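Local coordinates for subtilase cytotoxin subunit A (PDB 2IY9), which cleaves the host endoplasmic reticulum chaperone BiP in its interdomain hinge, acting as the subtilisin-like serine protease subunit of the AB5 subtilase cytotoxin, at residues 126-129 with 130-133; 162-165 with 166-170; 31-34 with 35-38. All coordinates share one frame; numbering follows the deposited sequence.

How the contacts relate
Contacts 1 and 2 lie along two neighbouring helices, 125-134 and 160-172, and they touch: I130 CD1 comes within 3.5 Å of W162 CZ3. Both helices press an apolar side against strands of the parallel sheet and carry an arginine-glutamate pair on the other side. Contact 1 is the buried one; contacts 2 and 3 are only partly buried. Contact 3 lies on the opposite side of the chain's centre, with about 22 Å between its nearest atoms and those of contact 1. It is a turn between two short N-terminal helices, packed on helix 323-331 rather than on the sheet. It relies on hydroxyl and capping bonds, where contacts 1 and 2 combine the charged pair with apolar packing.

Contact 1 (126-129 with 130-133); sequences WIRA and IESI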
# COMPACT_ATOMS: atom_id res chain seq x y z
N TRP A 126 -8.76 2.68 -12.26
CA TRP A 126 -8.54 2.11 -10.93
C TRP A 126 -9.44 0.90 -10.69
O TRP A 126 -8.97 -0.16 -10.25
CB TRP A 126 -8.80 3.15 -9.83
CG TRP A 126 -8.00 4.40 -9.95
CD1 TRP A 126 -8.36 5.56 -10.58
CD2 TRP A 126 -6.68 4.63 -9.43
NE1 TRP A 126 -7.36 6.49 -10.48
CE2 TRP A 126 -6.32 5.95 -9.78
CE3 TRP A 126 -5.78 3.85 -8.69
CZ2 TRP A 126 -5.08 6.50 -9.43
CZ3 TRP A 126 -4.55 4.41 -8.34
CH2 TRP A 126 -4.21 5.72 -8.72
N ILE A 127 -10.73 1.06 -10.99
CA ILE A 127 -11.70 -0.03 -10.83
C ILE A 127 -11.50 -1.16 -11.84
O ILE A 127 -11.55 -2.33 -11.45
CB ILE A 127 -13.16 0.51 -10.83
CG1 ILE A 127 -13.36 1.40 -9.59
CG2 ILE A 127 -14.18 -0.63 -10.86
CD1 ILE A 127 -14.52 2.38 -9.65
N ARG A 128 -11.26 -0.83 -13.10
CA ARG A 128 -10.99 -1.85 -14.12
C ARG A 128 -9.77 -2.70 -13.75
O ARG A 128 -9.78 -3.92 -13.95
CB ARG A 128 -10.78 -1.22 -15.50
CG ARG A 128 -11.97 -0.41 -16.02
CD ARG A 128 -13.27 -1.19 -16.08
NE ARG A 128 -14.39 -0.25 -16.18
CZ ARG A 128 -15.24 0.05 -15.20
NH1 ARG A 128 -15.16 -0.55 -14.01
NH2 ARG A 128 -16.20 0.93 -15.42
N ALA A 129 -8.75 -2.06 -13.20
CA ALA A 129 -7.53 -2.74 -12.74
C ALA A 129 -7.86 -3.80 -11.71
O ALA A 129 -7.36 -4.92 -11.80
CB ALA A 129 -6.54 -1.74 -12.18
N ILE A 130 -8.72 -3.44 -10.75
CA ILE A 130 -9.09 -4.32 -9.65
C ILE A 130 -10.03 -5.44 -10.13
O ILE A 130 -9.83 -6.60 -9.79
CB ILE A 130 -9.71 -3.56 -8.46
CG1 ILE A 130 -8.67 -2.64 -7.80
CG2 ILE A 130 -10.23 -4.54 -7.41
CD1 ILE A 130 -9.28 -1.58 -6.87
N GLU A 131 -11.03 -5.08 -10.93
CA GLU A 131 -11.92 -6.08 -11.55
C GLU A 131 -11.13 -7.15 -12.30
O GLU A 131 -11.53 -8.31 -12.33
CB GLU A 131 -12.90 -5.43 -12.53
CG GLU A 131 -14.00 -4.58 -11.90
CD GLU A 131 -14.77 -3.76 -12.95
OE1 GLU A 131 -14.35 -3.71 -14.12
OE2 GLU A 131 -15.81 -3.17 -12.59
N SER A 132 -10.03 -6.74 -12.93
CA SER A 132 -9.18 -7.65 -13.69
C SER A 132 -8.52 -8.70 -12.78
O SER A 132 -8.47 -9.89 -13.11
CB SER A 132 -8.15 -6.87 -14.51
OG SER A 132 -7.21 -7.75 -15.11
N ILE A 133 -8.04 -8.26 -11.61
CA ILE A 133 -7.56 -9.20 -10.60
C ILE A 133 -8.67 -10.14 -10.15
O ILE A 133 -8.49 -11.37 -10.11
CB ILE A 133 -7.01 -8.48 -9.35
CG1 ILE A 133 -5.87 -7.53 -9.72
CG2 ILE A 133 -6.53 -9.52 -8.31
CD1 ILE A 133 -5.47 -6.55 -8.60
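R128 and E131 run side by side and point the same way, with guanidinium and carboxylate planes only 8° apart. NH1 of R128 makes a salt bridge to OE2 of E131 at 3.1 Å. A bend at chi2 of the arginine (-56°) turns its chain along the glutamate, which stays extended beyond CG. I127 crosses the glutamate at a slant, its CG2 methyl 3.5 Å from E131 OE2, so OE2 touches both the charged NH1 and an apolar methyl. E131 N donates to I127 O at 2.8 Å, nearly straight (177°). R128 NH2 also has a long, weak ion pair with D124 OD2.

On the inner side I130 lays CG1 3.5 Å from W126 O. S132 OG is hydrogen-bonded with R115 NH1 on strand 111-116. W126, whose side chain lies about 6 Å from that of the charge-relay residue D52, rests on V51 and I149; A129 rests on V51 and I130 on I149. Helix 125-134 leads along the chain from strand 111-116 to strand 147-149 and packs on 47-52 and 147-149, while I130 meets W162 and L165 of helix 160-172.

Contact 2 (162-165 with 166-170); sequences WTEL and LSRMG
W162 and L166 begin the tight side: CD1 of L166 comes obliquely to the indole, 4.0 Å from CE3. One turn on, L165 and M169 repeat the pattern, with L165 CD2 3.8 Å from the terminal methyl CE of M169. The leucine's CG stands anti to its backbone N (chi1 -177°), which points CD2 outward from the helix, where the M169 methyl meets it; CD2 also comes within 3.9 Å of L166 CD2. Together these side chains form an apolar side, against which W198 (its ring plane about 20° from that of W162), Y202 and I177 of strand 176-180 pack.

The other side is looser and faces solvent, with E164 exposed and S167 and R168 partly so. S167 OG lies 2.9 Å from T163 O and 3.2 Å from E164 O; its single proton can serve one of them at a time, and which one is not settled. S167 N also donates to T163 O, at 3.1 Å, so that carbonyl may carry two bonds. E164 bends at chi2 to bring its carboxylate across R168, consistent with a salt bridge, but the two groups are modelled too close for their exact placement to be trusted.

This split between an apolar and a polar side marks an amphipathic helix. Helix 160-172 is the connection of a beta-alpha-beta crossover between the adjacent parallel strands 147-149 and 176-180 of the subtilase alpha/beta fold.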
# COMPACT_ATOMS: atom_id res chain seq x y z
N TRP A 162 -17.39 1.94 -6.79
CA TRP A 162 -16.40 1.60 -5.77
C TRP A 162 -17.00 0.79 -4.62
O TRP A 162 -16.45 -0.23 -4.20
CB TRP A 162 -15.76 2.87 -5.19
CG TRP A 162 -14.51 3.37 -5.87
CD1 TRP A 162 -14.33 4.60 -6.44
CD2 TRP A 162 -13.26 2.68 -6.02
NE1 TRP A 162 -13.05 4.71 -6.93
CE2 TRP A 162 -12.38 3.55 -6.70
CE3 TRP A 162 -12.81 1.40 -5.66
CZ2 TRP A 162 -11.06 3.18 -7.02
CZ3 TRP A 162 -11.51 1.04 -5.98
CH2 TRP A 162 -10.65 1.92 -6.65
N THR A 163 -18.14 1.25 -4.10
CA THR A 163 -18.76 0.62 -2.94
C THR A 163 -19.25 -0.80 -3.25
O THR A 163 -19.11 -1.71 -2.43
CB THR A 163 -19.87 1.53 -2.37
OG1 THR A 163 -19.25 2.67 -1.74
CG2 THR A 163 -20.71 0.81 -1.36
N GLU A 164 -19.81 -0.99 -4.44
CA GLU A 164 -20.21 -2.34 -4.87
C GLU A 164 -18.99 -3.27 -4.93
O GLU A 164 -19.02 -4.39 -4.38
CB GLU A 164 -20.92 -2.28 -6.23
CG GLU A 164 -21.67 -3.58 -6.62
CD GLU A 164 -20.75 -4.69 -7.11
OE1 GLU A 164 -19.75 -4.39 -7.81
OE2 GLU A 164 -21.02 -5.87 -6.80
N LEU A 165 -17.92 -2.80 -5.56
CA LEU A 165 -16.71 -3.62 -5.76
C LEU A 165 -16.05 -3.98 -4.43
O LEU A 165 -15.66 -5.13 -4.22
CB LEU A 165 -15.70 -2.90 -6.67
CG LEU A 165 -14.44 -3.72 -6.97
CD1 LEU A 165 -13.97 -3.54 -8.38
CD2 LEU A 165 -13.33 -3.39 -5.97
N LEU A 166 -15.91 -3.00 -3.55
CA LEU A 166 -15.21 -3.23 -2.29
C LEU A 166 -16.00 -4.13 -1.34
O LEU A 166 -15.42 -4.99 -0.67
CB LEU A 166 -14.82 -1.90 -1.63
CG LEU A 166 -13.85 -1.06 -2.49
CD1 LEU A 166 -13.78 0.36 -1.97
CD2 LEU A 166 -12.45 -1.67 -2.54
N SER A 167 -17.31 -3.93 -1.27
CA SER A 167 -18.13 -4.80 -0.40
C SER A 167 -18.13 -6.24 -0.93
O SER A 167 -18.08 -7.18 -0.14
CB SER A 167 -19.56 -4.27 -0.22
OG SER A 167 -20.23 -4.22 -1.47
N ARG A 168 -18.13 -6.40 -2.25
CA ARG A 168 -17.99 -7.72 -2.89
C ARG A 168 -16.63 -8.37 -2.59
O ARG A 168 -16.56 -9.53 -2.18
CB ARG A 168 -18.21 -7.63 -4.40
CG ARG A 168 -18.27 -8.98 -5.14
CD ARG A 168 -19.00 -8.86 -6.49
NE ARG A 168 -18.17 -8.33 -7.58
CZ ARG A 168 -17.96 -7.04 -7.82
NH1 ARG A 168 -18.47 -6.13 -7.01
NH2 ARG A 168 -17.22 -6.65 -8.84
N MET A 169 -15.54 -7.61 -2.77
CA MET A 169 -14.21 -8.13 -2.42
C MET A 169 -14.17 -8.51 -0.95
O MET A 169 -13.57 -9.52 -0.58
CB MET A 169 -13.10 -7.11 -2.74
CG MET A 169 -11.69 -7.53 -2.25
SD MET A 169 -10.38 -6.33 -2.57
CE MET A 169 -11.40 -4.93 -3.03
N GLY A 170 -14.85 -7.73 -0.11
CA GLY A 170 -14.94 -8.02 1.33
C GLY A 170 -15.59 -9.36 1.58
O GLY A 170 -15.05 -10.19 2.33

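Contact 3 (31-34 with 35-38); sequences GLTE and TTMS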
# COMPACT_ATOMS: atom_id res chain seq x y z
N GLY A 31 11.00 -2.67 13.11
CA GLY A 31 11.40 -4.00 13.56
C GLY A 31 11.60 -4.99 12.41
O GLY A 31 11.42 -6.20 12.58
N LEU A 32 11.99 -4.46 11.26
CA LEU A 32 12.24 -5.28 10.08
C LEU A 32 13.70 -5.71 10.12
O LEU A 32 14.52 -5.27 9.31
CB LEU A 32 11.90 -4.52 8.79
CG LEU A 32 11.55 -5.27 7.49
CD1 LEU A 32 10.24 -6.03 7.62
CD2 LEU A 32 11.46 -4.28 6.33
N THR A 33 14.01 -6.55 11.11
CA THR A 33 15.34 -7.04 11.39
C THR A 33 15.60 -8.36 10.68
O THR A 33 14.69 -8.98 10.12
CB THR A 33 15.52 -7.29 12.91
OG1 THR A 33 14.62 -8.32 13.34
CG2 THR A 33 15.28 -6.01 13.71
N GLU A 34 16.85 -8.80 10.73
CA GLU A 34 17.27 -10.07 10.13
C GLU A 34 16.44 -11.23 10.66
O GLU A 34 15.96 -12.05 9.88
CB GLU A 34 18.76 -10.32 10.39
CG GLU A 34 19.67 -9.14 10.06
CD GLU A 34 19.55 -7.98 11.06
OE1 GLU A 34 19.71 -8.21 12.28
OE2 GLU A 34 19.30 -6.83 10.62
N THR A 35 16.25 -11.30 11.98
CA THR A 35 15.51 -12.41 12.59
C THR A 35 14.02 -12.40 12.22
O THR A 35 13.40 -13.46 12.11
CB THR A 35 15.67 -12.50 14.13
OG1 THR A 35 14.92 -11.46 14.76
CG2 THR A 35 17.13 -12.40 14.55
N THR A 36 13.47 -11.20 12.04
CA THR A 36 12.10 -11.02 11.57
C THR A 36 11.96 -11.63 10.18
O THR A 36 11.05 -12.43 9.92
CB THR A 36 11.71 -9.52 11.54
OG1 THR A 36 11.67 -9.02 12.89
CG2 THR A 36 10.35 -9.28 10.89
N MET A 37 12.89 -11.28 9.30
CA MET A 37 12.87 -11.73 7.91
C MET A 37 13.12 -13.22 7.76
O MET A 37 12.63 -13.85 6.81
CB MET A 37 13.84 -10.91 7.06
CG MET A 37 13.52 -9.43 7.05
SD MET A 37 11.75 -9.09 6.96
CE MET A 37 11.39 -9.56 5.26
N SER A 38 13.87 -13.79 8.71
CA SER A 38 14.14 -15.23 8.74
C SER A 38 12.87 -16.07 8.90
O SER A 38 12.83 -17.22 8.49
CB SER A 38 15.13 -15.55 9.86
OG SER A 38 14.50 -15.51 11.13
O HOH W 1 17.94 -9.35 14.12
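The G31 carbonyl meets the T36 hydroxyl almost head-on: T36 OG1 donates to G31 O at 2.8 Å with a C=O...OG1 angle of 166°. The carboxylate of E34 is touched at OE1 by a water which donates to it at 2.8 Å and accepts a weak bond from T35 N. The chain of E34 bends at chi2 (72°), turning its acid end back toward the N-terminal end of the helix.

T36 OG1 is drawn back to the preceding loop because it lies anti to its own carbonyl carbon (chi1 -67°). T33 OG1 sits 3.1 Å from it, the two side chains crossing at about a right angle. T33 may donate to T36 OG1; its weak 3.5 Å bond from OG1 to T35 OG1 could run in either direction. Its own proton given to G31, the T36 oxygen can still accept.

L32 CD1 packs obliquely on M37 SD at 3.5 Å. L32 also meets A323 and I327, and T36 meets E324 and I327, all on helix 323-331, which lies in the A2 domain.

The backbone shows how one helix hands over to the next. G31, with positive phi, closes helix 25-30 in a Schellman motif, and L32 is the centre of an inverse gamma turn. T33 then takes the N-cap position, its carbonyl oxygen accepting M37 N at 3.0 Å in the opening turn of helix 34-38: a tight junction in which a Schellman C-terminal cap, with G31 as its glycine, is followed two residues later by the N-cap T33.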